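2-hydroxyethylphosphonate dioxygenase (Streptomyces viridochromogenes, PDB 4YAR) catalyses the iron(II)-dependent, oxygen-consuming cleavage of 2-hydroxyethylphosphonate to hydroxymethylphosphonate and formate during biosynthesis of the antibiotic phosphinothricin tripeptide. Local coordinates at residues Gly347-Tyr358 with Ser385-Trp396. The protein carries 1 engineered substitution. Residues are numbered along the deposited sequence; the frame is centred on the assembly and turned at random.
Sequences GADLIDHAENHY and SAWTGPFVRHRW
The imidazole of His394 is the bump that fills the hollow between Leu350 and Tyr358 of 347-358. One face receives Leu350 CB, 3.8 Å from the ring centroid; the methyl CG2 of Thr388, from its own segment, lies over the centre of the other. Both ring nitrogens are engaged at the edge: His394 ND1 donates to Val392 O (2.8 Å), and NE2 shares a 2.7 Å hydrogen bond with Tyr358 OH, which also bonds Lys404. These bonds probably fix the ring's rotation; although CB points away from 347-358, a chi1 of 64° sets CG between backbone N and carbonyl carbon and brings the ring back. Tyr358 in turn offers a ring face to the indole of Trp396, whose NE1 stands over its centre in an edge-to-face stack.

Trp387 CD1 lies 3.3 Å from His357 CE1, over the imidazole face, in an edge-to-face pair with planes 64° apart. Extended beyond CG, Glu355 carries OE1 to Trp387 NE1 (2.8 Å), whose N-H meets the carboxylate from above, 64° out of plane. On the more exposed side, Arg395 grips Asp349 side-on, NE to OD1 at 2.7 Å and NH2 to OD2, with further salt bridges to Glu368 and Asp370.

Leu350 and His394 form a single antiparallel bridge; Asn356 to Tyr358 pair with Thr388 to Ala386 in three. A water links Asp352 N to Val392 O beside the turn Gly389-Val392. Strands 355-358 and 385-388 are neighbours in one antiparallel sheet and 394-396 belongs to another, so the Tyr358, His394 and Trp396 cluster joins two sheets, consistent with a cupin-type beta-barrel.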
ATOM      1  N   GLY A 347     -20.986  18.139   0.868  1.00 48.94           N
ATOM      2  CA  GLY A 347     -20.377  16.788   0.927  1.00 49.24           C
ATOM      3  C   GLY A 347     -19.542  16.578   2.188  1.00 42.90           C
ATOM      4  O   GLY A 347     -18.803  17.491   2.589  1.00 44.56           O
ATOM      5  N   ALA A 348     -19.661  15.414   2.844  1.00 40.95           N
ATOM      6  CA  ALA A 348     -18.893  15.157   4.094  1.00 37.23           C
ATOM      7  C   ALA A 348     -17.463  15.192   3.612  1.00 30.88           C
ATOM      8  O   ALA A 348     -17.152  14.677   2.451  1.00 29.34           O
ATOM      9  CB  ALA A 348     -19.226  13.805   4.762  1.00 36.40           C
ATOM     10  N   ASP A 349     -16.606  15.822   4.416  1.00 28.64           N
ATOM     11  CA  ASP A 349     -15.242  15.966   3.979  1.00 28.00           C
ATOM     12  C   ASP A 349     -14.596  14.599   4.207  1.00 28.97           C
ATOM     13  O   ASP A 349     -14.867  13.935   5.227  1.00 30.89           O
ATOM     14  CB  ASP A 349     -14.495  17.121   4.680  1.00 30.48           C
ATOM     15  CG  ASP A 349     -14.685  18.470   3.939  1.00 34.65           C
ATOM     16  OD1 ASP A 349     -15.676  18.597   3.218  1.00 28.37           O
ATOM     17  OD2 ASP A 349     -13.815  19.405   3.956  1.00 37.79           O
ATOM     18  N   LEU A 350     -13.868  14.144   3.190  1.00 24.48           N
ATOM     19  CA  LEU A 350     -12.982  13.003   3.294  1.00 21.48           C
ATOM     20  C   LEU A 350     -11.538  13.470   3.456  1.00 21.58           C
ATOM     21  O   LEU A 350     -11.039  14.357   2.719  1.00 20.92           O
ATOM     22  CB  LEU A 350     -13.141  12.112   2.056  1.00 21.43           C
ATOM     23  CG  LEU A 350     -14.572  11.702   1.780  1.00 21.72           C
ATOM     24  CD1 LEU A 350     -14.704  11.141   0.380  1.00 24.05           C
ATOM     25  CD2 LEU A 350     -15.126  10.708   2.783  1.00 23.44           C
ATOM     26  N   ILE A 351     -10.864  12.873   4.420  1.00 24.16           N
ATOM     27  CA  ILE A 351      -9.455  13.146   4.744  1.00 26.64           C
ATOM     28  C   ILE A 351      -9.008  11.696   5.105  1.00 28.35           C
ATOM     29  O   ILE A 351      -9.579  11.031   5.960  1.00 35.16           O
ATOM     30  CB  ILE A 351      -9.187  14.210   5.849  1.00 30.59           C
ATOM     31  CG1 ILE A 351     -10.130  15.440   5.751  1.00 36.62           C
ATOM     32  CG2 ILE A 351      -7.784  14.799   5.707  1.00 33.03           C
ATOM     33  CD1 ILE A 351      -9.890  16.579   6.775  1.00 37.31           C
ATOM     34  N   ASP A 352      -8.070  11.145   4.356  1.00 21.64           N
ATOM     35  CA  ASP A 352      -7.592   9.826   4.661  1.00 20.76           C
ATOM     36  C   ASP A 352      -6.122   9.908   5.060  1.00 19.59           C
ATOM     37  O   ASP A 352      -5.422  10.745   4.587  1.00 19.22           O
ATOM     38  CB  ASP A 352      -7.642   8.915   3.409  1.00 20.46           C
ATOM     39  CG  ASP A 352      -8.968   8.196   3.234  1.00 25.41           C
ATOM     40  OD1 ASP A 352      -9.884   8.910   2.836  1.00 26.83           O
ATOM     41  OD2 ASP A 352      -9.024   6.901   3.289  1.00 29.46           O
ATOM     42  N   HIS A 353      -5.649   8.959   5.845  1.00 19.19           N
ATOM     43  CA  HIS A 353      -4.220   9.010   6.275  1.00 18.98           C
ATOM     44  C   HIS A 353      -3.142   8.467   5.300  1.00 18.01           C
ATOM     45  O   HIS A 353      -1.950   8.352   5.656  1.00 17.68           O
ATOM     46  CB  HIS A 353      -4.084   8.404   7.637  1.00 18.37           C
ATOM     47  CG  HIS A 353      -4.248   6.924   7.671  1.00 19.38           C
ATOM     48  ND1 HIS A 353      -3.255   6.071   7.241  1.00 18.93           N
ATOM     49  CD2 HIS A 353      -5.234   6.140   8.181  1.00 17.27           C
ATOM     50  CE1 HIS A 353      -3.641   4.829   7.440  1.00 20.59           C
ATOM     51  NE2 HIS A 353      -4.804   4.840   8.052  1.00 18.18           N
ATOM     52  N   ALA A 354      -3.588   8.075   4.107  1.00 16.71           N
ATOM     53  CA  ALA A 354      -2.732   7.720   3.030  1.00 17.96           C
ATOM     54  C   ALA A 354      -3.480   7.957   1.680  1.00 18.50           C
ATOM     55  O   ALA A 354      -4.470   8.621   1.645  1.00 18.96           O
ATOM     56  CB  ALA A 354      -2.284   6.267   3.205  1.00 16.59           C
ATOM     57  N   GLU A 355      -2.968   7.395   0.590  1.00 19.52           N
ATOM     58  CA  GLU A 355      -3.470   7.638  -0.755  1.00 20.07           C
ATOM     59  C   GLU A 355      -4.812   6.946  -1.023  1.00 17.56           C
ATOM     60  O   GLU A 355      -5.147   5.885  -0.486  1.00 15.93           O
ATOM     61  CB  GLU A 355      -2.460   7.169  -1.794  1.00 23.71           C
ATOM     62  CG  GLU A 355      -1.089   7.817  -1.727  1.00 28.44           C
ATOM     63  CD  GLU A 355      -0.127   7.325  -2.803  1.00 30.54           C
ATOM     64  OE1 GLU A 355      -0.534   6.712  -3.802  1.00 25.39           O
ATOM     65  OE2 GLU A 355       1.053   7.635  -2.645  1.00 44.69           O
ATOM     66  N   ASN A 356      -5.592   7.580  -1.874  1.00 16.58           N
ATOM     67  CA  ASN A 356      -6.808   6.994  -2.430  1.00 17.06           C
ATOM     68  C   ASN A 356      -6.750   6.970  -3.958  1.00 15.69           C
ATOM     69  O   ASN A 356      -6.246   7.958  -4.610  1.00 16.44           O
ATOM     70  CB  ASN A 356      -8.068   7.843  -2.095  1.00 18.40           C
ATOM     71  CG  ASN A 356      -8.420   7.901  -0.605  1.00 21.96           C
ATOM     72  OD1 ASN A 356      -8.317   6.948   0.124  1.00 25.01           O
ATOM     73  ND2 ASN A 356      -8.907   9.085  -0.167  1.00 23.97           N
ATOM     74  N   HIS A 357      -7.379   5.942  -4.545  1.00 15.11           N
ATOM     75  CA  HIS A 357      -7.642   5.912  -5.945  1.00 14.85           C
ATOM     76  C   HIS A 357      -9.105   5.673  -6.156  1.00 15.65           C
ATOM     77  O   HIS A 357      -9.703   4.745  -5.458  1.00 15.07           O
ATOM     78  CB  HIS A 357      -6.851   4.770  -6.652  1.00 15.91           C
ATOM     79  CG  HIS A 357      -5.370   4.887  -6.562  1.00 15.06           C
ATOM     80  ND1 HIS A 357      -4.606   5.349  -7.613  1.00 17.70           N
ATOM     81  CD2 HIS A 357      -4.500   4.559  -5.597  1.00 16.01           C
ATOM     82  CE1 HIS A 357      -3.337   5.248  -7.305  1.00 15.21           C
ATOM     83  NE2 HIS A 357      -3.248   4.818  -6.085  1.00 17.35           N
ATOM     84  N   TYR A 358      -9.758   6.554  -6.925  1.00 14.05           N
ATOM     85  CA  TYR A 358     -11.180   6.437  -7.096  1.00 14.47           C
ATOM     86  C   TYR A 358     -11.538   6.155  -8.551  1.00 15.29           C
ATOM     87  O   TYR A 358     -10.928   6.747  -9.455  1.00 16.16           O
ATOM     88  CB  TYR A 358     -11.916   7.769  -6.757  1.00 14.77           C
ATOM     89  CG  TYR A 358     -11.974   8.174  -5.302  1.00 14.98           C
ATOM     90  CD1 TYR A 358     -12.894   7.627  -4.435  1.00 14.64           C
ATOM     91  CD2 TYR A 358     -11.084   9.090  -4.802  1.00 14.70           C
ATOM     92  CE1 TYR A 358     -12.978   8.034  -3.143  1.00 15.07           C
ATOM     93  CE2 TYR A 358     -11.135   9.506  -3.500  1.00 16.68           C
ATOM     94  CZ  TYR A 358     -12.093   8.972  -2.651  1.00 16.79           C
ATOM     95  OH  TYR A 358     -12.170   9.357  -1.333  1.00 18.67           O
ATOM     96  N   SER A 385     -11.563   8.713 -13.322  1.00 17.92           N
ATOM     97  CA  SER A 385     -10.912   8.328 -12.070  1.00 17.01           C
ATOM     98  C   SER A 385     -10.093   9.462 -11.517  1.00 17.96           C
ATOM     99  O   SER A 385      -9.755  10.427 -12.252  1.00 15.20           O
ATOM    100  CB  SER A 385     -10.008   7.115 -12.325  1.00 15.65           C
ATOM    101  OG  SER A 385      -9.071   7.388 -13.345  1.00 16.90           O
ATOM    102  N   ALA A 386      -9.731   9.321 -10.241  1.00 16.63           N
ATOM    103  CA  ALA A 386      -8.847  10.221  -9.583  1.00 17.11           C
ATOM    104  C   ALA A 386      -7.931   9.566  -8.550  1.00 18.75           C
ATOM    105  O   ALA A 386      -8.190   8.433  -8.093  1.00 17.47           O
ATOM    106  CB  ALA A 386      -9.654  11.301  -8.937  1.00 16.41           C
ATOM    107  N   TRP A 387      -6.900  10.324  -8.148  1.00 18.01           N
ATOM    108  CA  TRP A 387      -5.964   9.925  -7.074  1.00 16.33           C
ATOM    109  C   TRP A 387      -5.906  11.031  -6.083  1.00 16.23           C
ATOM    110  O   TRP A 387      -5.846  12.156  -6.509  1.00 17.14           O
ATOM    111  CB  TRP A 387      -4.602   9.675  -7.650  1.00 16.88           C
ATOM    112  CG  TRP A 387      -3.530   9.510  -6.668  1.00 16.36           C
ATOM    113  CD1 TRP A 387      -3.136   8.341  -6.089  1.00 19.27           C
ATOM    114  CD2 TRP A 387      -2.671  10.518  -6.125  1.00 19.46           C
ATOM    115  NE1 TRP A 387      -2.122   8.552  -5.241  1.00 19.70           N
ATOM    116  CE2 TRP A 387      -1.809   9.881  -5.235  1.00 19.65           C
ATOM    117  CE3 TRP A 387      -2.559  11.908  -6.290  1.00 19.10           C
ATOM    118  CZ2 TRP A 387      -0.806  10.585  -4.538  1.00 19.05           C
ATOM    119  CZ3 TRP A 387      -1.594  12.592  -5.563  1.00 18.46           C
ATOM    120  CH2 TRP A 387      -0.733  11.909  -4.735  1.00 16.20           C
ATOM    121  N   THR A 388      -5.919  10.739  -4.791  1.00 16.39           N
ATOM    122  CA  THR A 388      -5.718  11.788  -3.773  1.00 15.07           C
ATOM    123  C   THR A 388      -4.474  11.452  -2.956  1.00 15.68           C
ATOM    124  O   THR A 388      -4.337  10.287  -2.592  1.00 15.75           O
ATOM    125  CB  THR A 388      -6.926  11.974  -2.887  1.00 15.96           C
ATOM    126  OG1 THR A 388      -7.230  10.811  -2.160  1.00 16.08           O
ATOM    127  CG2 THR A 388      -8.224  12.310  -3.757  1.00 16.71           C
ATOM    128  N   GLY A 389      -3.592  12.442  -2.695  1.00 14.39           N
ATOM    129  CA  GLY A 389      -2.435  12.271  -1.824  1.00 15.32           C
ATOM    130  C   GLY A 389      -2.905  12.095  -0.369  1.00 16.37           C
ATOM    131  O   GLY A 389      -4.078  12.326  -0.046  1.00 17.72           O
ATOM    132  N   PRO A 390      -2.006  11.671   0.515  1.00 17.13           N
ATOM    133  CA  PRO A 390      -2.335  11.513   1.937  1.00 15.60           C
ATOM    134  C   PRO A 390      -2.781  12.856   2.527  1.00 16.80           C
ATOM    135  O   PRO A 390      -2.190  13.888   2.216  1.00 16.66           O
ATOM    136  CB  PRO A 390      -1.010  11.081   2.550  1.00 16.12           C
ATOM    137  CG  PRO A 390      -0.291  10.427   1.414  1.00 18.22           C
ATOM    138  CD  PRO A 390      -0.596  11.271   0.228  1.00 16.75           C
ATOM    139  N   PHE A 391      -3.789  12.806   3.375  1.00 16.74           N
ATOM    140  CA  PHE A 391      -4.310  13.969   4.080  1.00 16.79           C
ATOM    141  C   PHE A 391      -4.858  15.090   3.193  1.00 18.58           C
ATOM    142  O   PHE A 391      -4.981  16.228   3.655  1.00 17.49           O
ATOM    143  CB  PHE A 391      -3.287  14.449   5.101  1.00 16.59           C
ATOM    144  CG  PHE A 391      -3.124  13.493   6.234  1.00 16.76           C
ATOM    145  CD1 PHE A 391      -4.103  13.384   7.195  1.00 18.22           C
ATOM    146  CD2 PHE A 391      -2.031  12.628   6.310  1.00 17.71           C
ATOM    147  CE1 PHE A 391      -3.989  12.509   8.234  1.00 19.66           C
ATOM    148  CE2 PHE A 391      -1.925  11.724   7.324  1.00 18.38           C
ATOM    149  CZ  PHE A 391      -2.887  11.667   8.324  1.00 18.45           C
ATOM    150  N   VAL A 392      -5.175  14.795   1.900  1.00 17.28           N
ATOM    151  CA  VAL A 392      -5.793  15.775   1.049  1.00 17.78           C
ATOM    152  C   VAL A 392      -7.289  15.771   1.337  1.00 16.35           C
ATOM    153  O   VAL A 392      -7.958  14.806   1.111  1.00 18.21           O
ATOM    154  CB  VAL A 392      -5.511  15.471  -0.428  1.00 18.14           C
ATOM    155  CG1 VAL A 392      -6.352  16.308  -1.350  1.00 20.72           C
ATOM    156  CG2 VAL A 392      -4.039  15.531  -0.659  1.00 17.55           C
ATOM    157  N   ARG A 393      -7.810  16.936   1.724  1.00 18.96           N
ATOM    158  CA  ARG A 393      -9.217  17.036   2.103  1.00 24.28           C
ATOM    159  C   ARG A 393     -10.016  17.219   0.797  1.00 17.42           C
ATOM    160  O   ARG A 393      -9.656  17.963  -0.079  1.00 20.19           O
ATOM    161  CB  ARG A 393      -9.438  18.180   3.120  1.00 27.90           C
ATOM    162  CG  ARG A 393     -10.863  18.502   3.555  1.00 33.38           C
ATOM    163  CD  ARG A 393     -10.923  19.973   3.999  1.00 39.94           C
ATOM    164  NE  ARG A 393     -10.524  20.130   5.393  1.00 40.90           N
ATOM    165  CZ  ARG A 393     -10.060  21.265   5.944  1.00 53.33           C
ATOM    166  NH1 ARG A 393      -9.904  22.394   5.226  1.00 53.63           N
ATOM    167  NH2 ARG A 393      -9.727  21.284   7.239  1.00 48.88           N
ATOM    168  N   HIS A 394     -11.034  16.433   0.686  1.00 17.27           N
ATOM    169  CA  HIS A 394     -11.843  16.347  -0.561  1.00 18.80           C
ATOM    170  C   HIS A 394     -13.235  15.843  -0.250  1.00 18.06           C
ATOM    171  O   HIS A 394     -13.587  15.427   0.882  1.00 18.50           O
ATOM    172  CB  HIS A 394     -11.124  15.443  -1.626  1.00 19.43           C
ATOM    173  CG  HIS A 394     -10.982  14.009  -1.213  1.00 17.78           C
ATOM    174  ND1 HIS A 394     -10.090  13.578  -0.255  1.00 17.67           N
ATOM    175  CD2 HIS A 394     -11.647  12.904  -1.631  1.00 16.23           C
ATOM    176  CE1 HIS A 394     -10.182  12.271  -0.119  1.00 16.99           C
ATOM    177  NE2 HIS A 394     -11.130  11.839  -0.938  1.00 18.98           N
ATOM    178  N   ARG A 395     -14.099  15.956  -1.250  1.00 20.70           N
ATOM    179  CA  ARG A 395     -15.465  15.511  -1.111  1.00 22.44           C
ATOM    180  C   ARG A 395     -16.022  15.263  -2.525  1.00 20.74           C
ATOM    181  O   ARG A 395     -15.487  15.731  -3.509  1.00 19.56           O
ATOM    182  CB  ARG A 395     -16.297  16.576  -0.381  1.00 25.29           C
ATOM    183  CG  ARG A 395     -16.317  17.859  -1.145  1.00 28.03           C
ATOM    184  CD  ARG A 395     -16.809  18.979  -0.254  1.00 31.38           C
ATOM    185  NE  ARG A 395     -15.758  19.403   0.665  1.00 31.95           N
ATOM    186  CZ  ARG A 395     -14.714  20.149   0.348  1.00 32.67           C
ATOM    187  NH1 ARG A 395     -14.592  20.641  -0.850  1.00 34.44           N
ATOM    188  NH2 ARG A 395     -13.794  20.443   1.281  1.00 33.85           N
ATOM    189  N   TRP A 396     -17.052  14.451  -2.577  1.00 22.64           N
ATOM    190  CA  TRP A 396     -17.805  14.164  -3.834  1.00 21.68           C
ATOM    191  C   TRP A 396     -19.229  14.773  -3.726  1.00 23.66           C
ATOM    192  O   TRP A 396     -19.866  14.644  -2.662  1.00 23.48           O
ATOM    193  CB  TRP A 396     -17.920  12.693  -4.082  1.00 24.11           C
ATOM    194  CG  TRP A 396     -16.669  11.983  -4.414  1.00 19.84           C
ATOM    195  CD1 TRP A 396     -15.860  11.359  -3.533  1.00 24.31           C
ATOM    196  CD2 TRP A 396     -16.092  11.771  -5.720  1.00 22.54           C
ATOM    197  NE1 TRP A 396     -14.778  10.795  -4.201  1.00 23.78           N
ATOM    198  CE2 TRP A 396     -14.898  11.034  -5.538  1.00 22.63           C
ATOM    199  CE3 TRP A 396     -16.436  12.151  -7.019  1.00 20.47           C
ATOM    200  CZ2 TRP A 396     -14.084  10.676  -6.602  1.00 20.78           C
ATOM    201  CZ3 TRP A 396     -15.624  11.813  -8.055  1.00 21.67           C
ATOM    202  CH2 TRP A 396     -14.475  11.038  -7.860  1.00 21.66           C
TER
HETATM  203  O   HOH W   1      -7.536  12.190   1.822  1.00 18.99           O
HETATM  204  O   HOH W   2      -5.981  10.484   0.372  1.00 16.18           O